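Local coordinates for dephospho-CoA kinase (Campylobacter jejuni subsp. jejuni serotype O:2, PDB 4ZO4), which probably catalyses the last step of coenzyme A biosynthesis, the ATP-dependent phosphorylation of the 3'-hydroxyl group of dephospho-CoA, at residues Asn6-Thr11 with Lys112-Ile118; Ala35-Ala39 with Pro119-Glu123. All blocks are in the same frame, centred on the assembly; numbering follows the deposited sequence.

Interaction 1: Asn6-Thr11 with Lys112-Ile118; sequences NAFFVT and KAFFVEI
Five backbone hydrogen bonds join Asn6-Thr11 to Lys112-Ile118. Phe114 N gives to Asn6 O (2.6 Å) and Phe8 N to Phe114 O, then Val116 N gives to Phe8 O (2.8 Å), Val10 N to Val116 O and Ile118 N to Val10 O (3.0 Å). Phe8 thus bonds to Phe114 through its N-H and to Val116 through its O, and Val10 bonds likewise to Val116 and Ile118; each spans two residues of the neighbouring strand, as in a parallel pair. The strand axes, 4.5 Å apart at their closest, run at 36° to one another. Phe115 CA adds a CA-H...O contact to Phe8 O at 3.1 Å. These are neighbouring strands of the parallel sheet of a P-loop kinase: strand 7-12 leads into the ATP-binding loop predicted at Ala15-Thr20, while strand 132-136 pairs with its other edge.

Apolar contacts fall on both faces of the sheet. On the one carrying Ala7, Phe9, Phe114 and Val116, which faces helix 82-109, Phe114 has CG between its backbone N and carbonyl carbon (chi1 69°). That torsion lays the ring beneath Ala7, whose CA is 3.9 Å from the ring centroid, over the face. Val116 CB meets Phe9 CD1 at 3.6 Å, the two side chains pointing the same way. On the face turned to helix 15-27, Val10 CG2 touches Phe115 CD1 (3.5 Å), and the Phe8 and Phe115 rings meet obliquely.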
# COMPACT_ATOMS: atom_id res chain seq x y z
N ASN A 6 -8.75 28.30 18.90
CA ASN A 6 -9.70 27.69 19.85
C ASN A 6 -9.97 26.25 19.56
O ASN A 6 -10.84 25.64 20.20
CB ASN A 6 -11.04 28.44 19.83
CG ASN A 6 -10.94 29.79 20.50
OD1 ASN A 6 -11.23 29.94 21.70
ND2 ASN A 6 -10.44 30.77 19.75
N ALA A 7 -9.22 25.69 18.61
CA ALA A 7 -9.46 24.34 18.09
C ALA A 7 -8.64 23.34 18.82
O ALA A 7 -7.43 23.48 18.92
CB ALA A 7 -9.11 24.26 16.62
N PHE A 8 -9.29 22.30 19.31
CA PHE A 8 -8.58 21.23 19.93
C PHE A 8 -9.06 19.91 19.33
O PHE A 8 -10.26 19.65 19.31
CB PHE A 8 -8.73 21.32 21.45
CG PHE A 8 -8.03 22.53 22.04
CD1 PHE A 8 -6.70 22.46 22.42
CD2 PHE A 8 -8.69 23.75 22.14
CE1 PHE A 8 -6.05 23.57 22.91
CE2 PHE A 8 -8.04 24.86 22.64
CZ PHE A 8 -6.71 24.77 23.02
N PHE A 9 -8.13 19.10 18.83
CA PHE A 9 -8.52 17.77 18.35
C PHE A 9 -8.52 16.83 19.53
O PHE A 9 -7.63 16.85 20.35
CB PHE A 9 -7.64 17.29 17.16
CG PHE A 9 -7.82 18.12 15.91
CD1 PHE A 9 -8.92 17.91 15.07
CD2 PHE A 9 -6.96 19.17 15.61
CE1 PHE A 9 -9.12 18.71 13.94
CE2 PHE A 9 -7.16 19.98 14.50
CZ PHE A 9 -8.24 19.74 13.66
N VAL A 10 -9.54 16.01 19.63
CA VAL A 10 -9.56 15.03 20.68
C VAL A 10 -9.50 13.66 20.05
O VAL A 10 -10.43 13.25 19.36
CB VAL A 10 -10.84 15.14 21.48
CG1 VAL A 10 -10.87 14.04 22.54
CG2 VAL A 10 -10.94 16.52 22.11
N THR A 11 -8.41 12.94 20.30
CA THR A 11 -8.28 11.62 19.71
C THR A 11 -7.85 10.64 20.77
O THR A 11 -7.26 11.05 21.76
CB THR A 11 -7.29 11.66 18.53
OG1 THR A 11 -7.05 10.33 18.08
CG2 THR A 11 -5.98 12.27 18.94
N LYS A 112 -14.43 31.02 21.59
CA LYS A 112 -14.40 30.14 22.75
C LYS A 112 -13.76 28.81 22.31
O LYS A 112 -13.93 28.39 21.17
CB LYS A 112 -15.82 29.93 23.28
CG LYS A 112 -15.87 29.27 24.65
CD LYS A 112 -17.22 28.63 24.93
CE LYS A 112 -17.10 27.60 26.05
NZ LYS A 112 -18.41 27.27 26.66
N ALA A 113 -13.00 28.17 23.21
CA ALA A 113 -12.36 26.89 22.92
C ALA A 113 -13.40 25.86 22.55
O ALA A 113 -14.50 25.84 23.14
CB ALA A 113 -11.56 26.39 24.11
N PHE A 114 -13.02 25.02 21.57
CA PHE A 114 -13.85 23.92 21.06
C PHE A 114 -13.03 22.67 20.66
O PHE A 114 -11.82 22.74 20.40
CB PHE A 114 -14.72 24.41 19.88
CG PHE A 114 -13.95 24.72 18.62
CD1 PHE A 114 -13.87 23.80 17.58
CD2 PHE A 114 -13.31 25.95 18.46
CE1 PHE A 114 -13.15 24.09 16.42
CE2 PHE A 114 -12.60 26.26 17.30
CZ PHE A 114 -12.52 25.32 16.28
N PHE A 115 -13.72 21.53 20.62
CA PHE A 115 -13.11 20.22 20.45
C PHE A 115 -13.69 19.43 19.25
O PHE A 115 -14.89 19.17 19.16
CB PHE A 115 -13.25 19.42 21.76
CG PHE A 115 -12.49 20.05 22.91
CD1 PHE A 115 -11.11 19.91 22.99
CD2 PHE A 115 -13.14 20.81 23.88
CE1 PHE A 115 -10.38 20.51 24.01
CE2 PHE A 115 -12.41 21.41 24.90
CZ PHE A 115 -11.03 21.26 24.97
N VAL A 116 -12.82 19.09 18.32
CA VAL A 116 -13.16 18.24 17.18
C VAL A 116 -12.84 16.81 17.59
O VAL A 116 -11.68 16.39 17.64
CB VAL A 116 -12.32 18.59 15.92
CG1 VAL A 116 -12.72 17.73 14.74
CG2 VAL A 116 -12.45 20.08 15.56
N GLU A 117 -13.87 16.07 17.93
CA GLU A 117 -13.65 14.66 18.20
C GLU A 117 -13.21 14.01 16.89
O GLU A 117 -13.82 14.26 15.84
CB GLU A 117 -14.93 14.02 18.74
CG GLU A 117 -14.89 12.51 18.75
CD GLU A 117 -16.00 11.90 19.58
OE1 GLU A 117 -17.00 12.61 19.86
OE2 GLU A 117 -15.86 10.71 19.94
N ILE A 118 -12.17 13.17 16.92
CA ILE A 118 -11.68 12.54 15.67
C ILE A 118 -11.00 11.18 15.90
O ILE A 118 -10.16 11.06 16.78
CB ILE A 118 -10.73 13.50 14.93
CG1 ILE A 118 -10.34 12.97 13.55
CG2 ILE A 118 -9.48 13.78 15.73
CD1 ILE A 118 -9.54 13.95 12.71

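Interaction 2: Ala35-Ala39 with Pro119-Glu123; sequences ADKIA and PLFFE
Phe122 reaches from the loop Pro119-Glu123 to the start of helix 35-45 and meets Ala35, Asp36 and Ala39. Its CB already points toward the helix, and CG stands roughly anti to the backbone N (chi1 -155°), which carries the ring onward in that direction. CD2 comes within 4.0 Å of Asp36 OD1. One atom further out, CE2 is closer to the same oxygen, at 3.4 Å; the carboxylate and ring planes are inclined by 37°, the two side chains running antiparallel. On the other branch CE1 lies 3.8 Å from Ala35 CB. At the tip, CZ is equally near that methyl and also approaches Ala39 CB, at 4.2 Å. Ala35 CB sits over one face, 24° off the ring normal, whereas Ala39 CB lies at the ring edge. Ala39 N hydrogen-bonds to Ala35 O, so one helical turn presents both methyls to the ring.

Pro119 completes the contact, its CD 4.1 Å from Ala35 CB and its CG facing the Asp36 carboxylate. Pro119 also borders Lys18 of the predicted ATP site, so the contact joins the helix after strand 31-34 to a loop beside the P-loop, following strand 114-117. Asn80 of the second subunit also packs on Phe122. No hydrogen bond crosses: the loop offers carbon atoms to two methyls and a carboxylate, and the charge of exposed Asp36 can probably be solvated.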
# COMPACT_ATOMS: atom_id res chain seq x y z
N ALA A 35 -16.16 14.14 14.02
CA ALA A 35 -15.61 13.88 12.67
C ALA A 35 -16.39 12.77 12.00
O ALA A 35 -16.80 12.93 10.86
CB ALA A 35 -14.13 13.54 12.72
N ASP A 36 -16.65 11.67 12.71
CA ASP A 36 -17.44 10.57 12.13
C ASP A 36 -18.87 10.92 11.81
O ASP A 36 -19.44 10.36 10.89
CB ASP A 36 -17.45 9.34 13.04
CG ASP A 36 -16.15 8.60 13.00
OD1 ASP A 36 -15.23 9.07 12.28
OD2 ASP A 36 -16.04 7.55 13.67
N LYS A 37 -19.47 11.84 12.56
CA LYS A 37 -20.85 12.20 12.26
C LYS A 37 -20.82 12.97 10.95
O LYS A 37 -21.49 12.59 9.98
CB LYS A 37 -21.47 13.00 13.42
CG LYS A 37 -21.66 12.19 14.70
CD LYS A 37 -22.97 11.40 14.70
CE LYS A 37 -23.26 10.71 16.04
NZ LYS A 37 -22.96 9.24 16.01
N ILE A 38 -19.99 14.01 10.88
CA ILE A 38 -19.78 14.71 9.61
C ILE A 38 -19.52 13.73 8.45
O ILE A 38 -20.11 13.86 7.37
CB ILE A 38 -18.62 15.70 9.71
CG1 ILE A 38 -18.98 16.85 10.63
CG2 ILE A 38 -18.32 16.30 8.36
CD1 ILE A 38 -17.79 17.64 11.16
N ALA A 39 -18.66 12.75 8.68
CA ALA A 39 -18.36 11.74 7.67
C ALA A 39 -19.59 10.95 7.22
O ALA A 39 -19.80 10.73 6.02
CB ALA A 39 -17.27 10.81 8.16
N PRO A 119 -11.38 10.15 15.14
CA PRO A 119 -10.66 8.86 15.16
C PRO A 119 -9.19 8.99 14.83
O PRO A 119 -8.82 9.66 13.88
CB PRO A 119 -11.34 8.02 14.10
CG PRO A 119 -12.68 8.65 13.85
CD PRO A 119 -12.60 10.08 14.31
N LEU A 120 -8.36 8.34 15.63
CA LEU A 120 -6.92 8.57 15.58
C LEU A 120 -6.37 8.51 14.17
O LEU A 120 -5.57 9.36 13.81
CB LEU A 120 -6.17 7.60 16.51
CG LEU A 120 -4.64 7.71 16.66
CD1 LEU A 120 -4.20 9.11 17.04
CD2 LEU A 120 -4.11 6.70 17.66
N PHE A 121 -6.78 7.51 13.37
CA PHE A 121 -6.23 7.37 12.00
C PHE A 121 -7.18 7.87 10.91
O PHE A 121 -7.40 7.21 9.92
CB PHE A 121 -5.78 5.93 11.74
CG PHE A 121 -4.72 5.45 12.67
CD1 PHE A 121 -5.06 4.87 13.89
CD2 PHE A 121 -3.38 5.58 12.33
CE1 PHE A 121 -4.09 4.44 14.76
CE2 PHE A 121 -2.40 5.14 13.20
CZ PHE A 121 -2.76 4.58 14.42
N PHE A 122 -7.71 9.07 11.08
CA PHE A 122 -8.72 9.62 10.19
C PHE A 122 -8.01 10.11 9.01
O PHE A 122 -6.89 10.56 9.11
CB PHE A 122 -9.41 10.81 10.85
CG PHE A 122 -10.80 11.09 10.35
CD1 PHE A 122 -11.12 12.32 9.85
CD2 PHE A 122 -11.80 10.12 10.44
CE1 PHE A 122 -12.40 12.60 9.44
CE2 PHE A 122 -13.08 10.38 10.00
CZ PHE A 122 -13.38 11.63 9.50
N GLU A 123 -8.70 10.10 7.88
CA GLU A 123 -8.07 10.16 6.59
C GLU A 123 -8.04 11.52 5.92
O GLU A 123 -7.01 11.92 5.35
CB GLU A 123 -8.78 9.18 5.66
CG GLU A 123 -8.37 7.73 5.85
CD GLU A 123 -8.91 6.80 4.77
OE1 GLU A 123 -9.76 7.23 3.95
OE2 GLU A 123 -8.48 5.64 4.73

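The centres of interactions 1 and 2 lie 13 Å apart within one P-loop kinase fold. Along the chain their segments alternate: strand 7-12, the start of helix 35-45, strand 114-117, then the loop segment 119-123, which continues the chain from Ile118. Lys112-Ile118 therefore runs straight into Pro119-Glu123, joining the central sheet to the loop that meets the helix. A probable hydrogen bond from Ala35 N to Glu117 O, 3.0 Å, ties the start of helix 35-45 to strand 114-117, and Ile118 CG1 packs on Ala35 CB at 3.9 Å. With Lys18 close to the side chains of both Glu117 and Pro119, strand 114-117 and its following loop probably place both contacts beside the predicted ATP-binding loop.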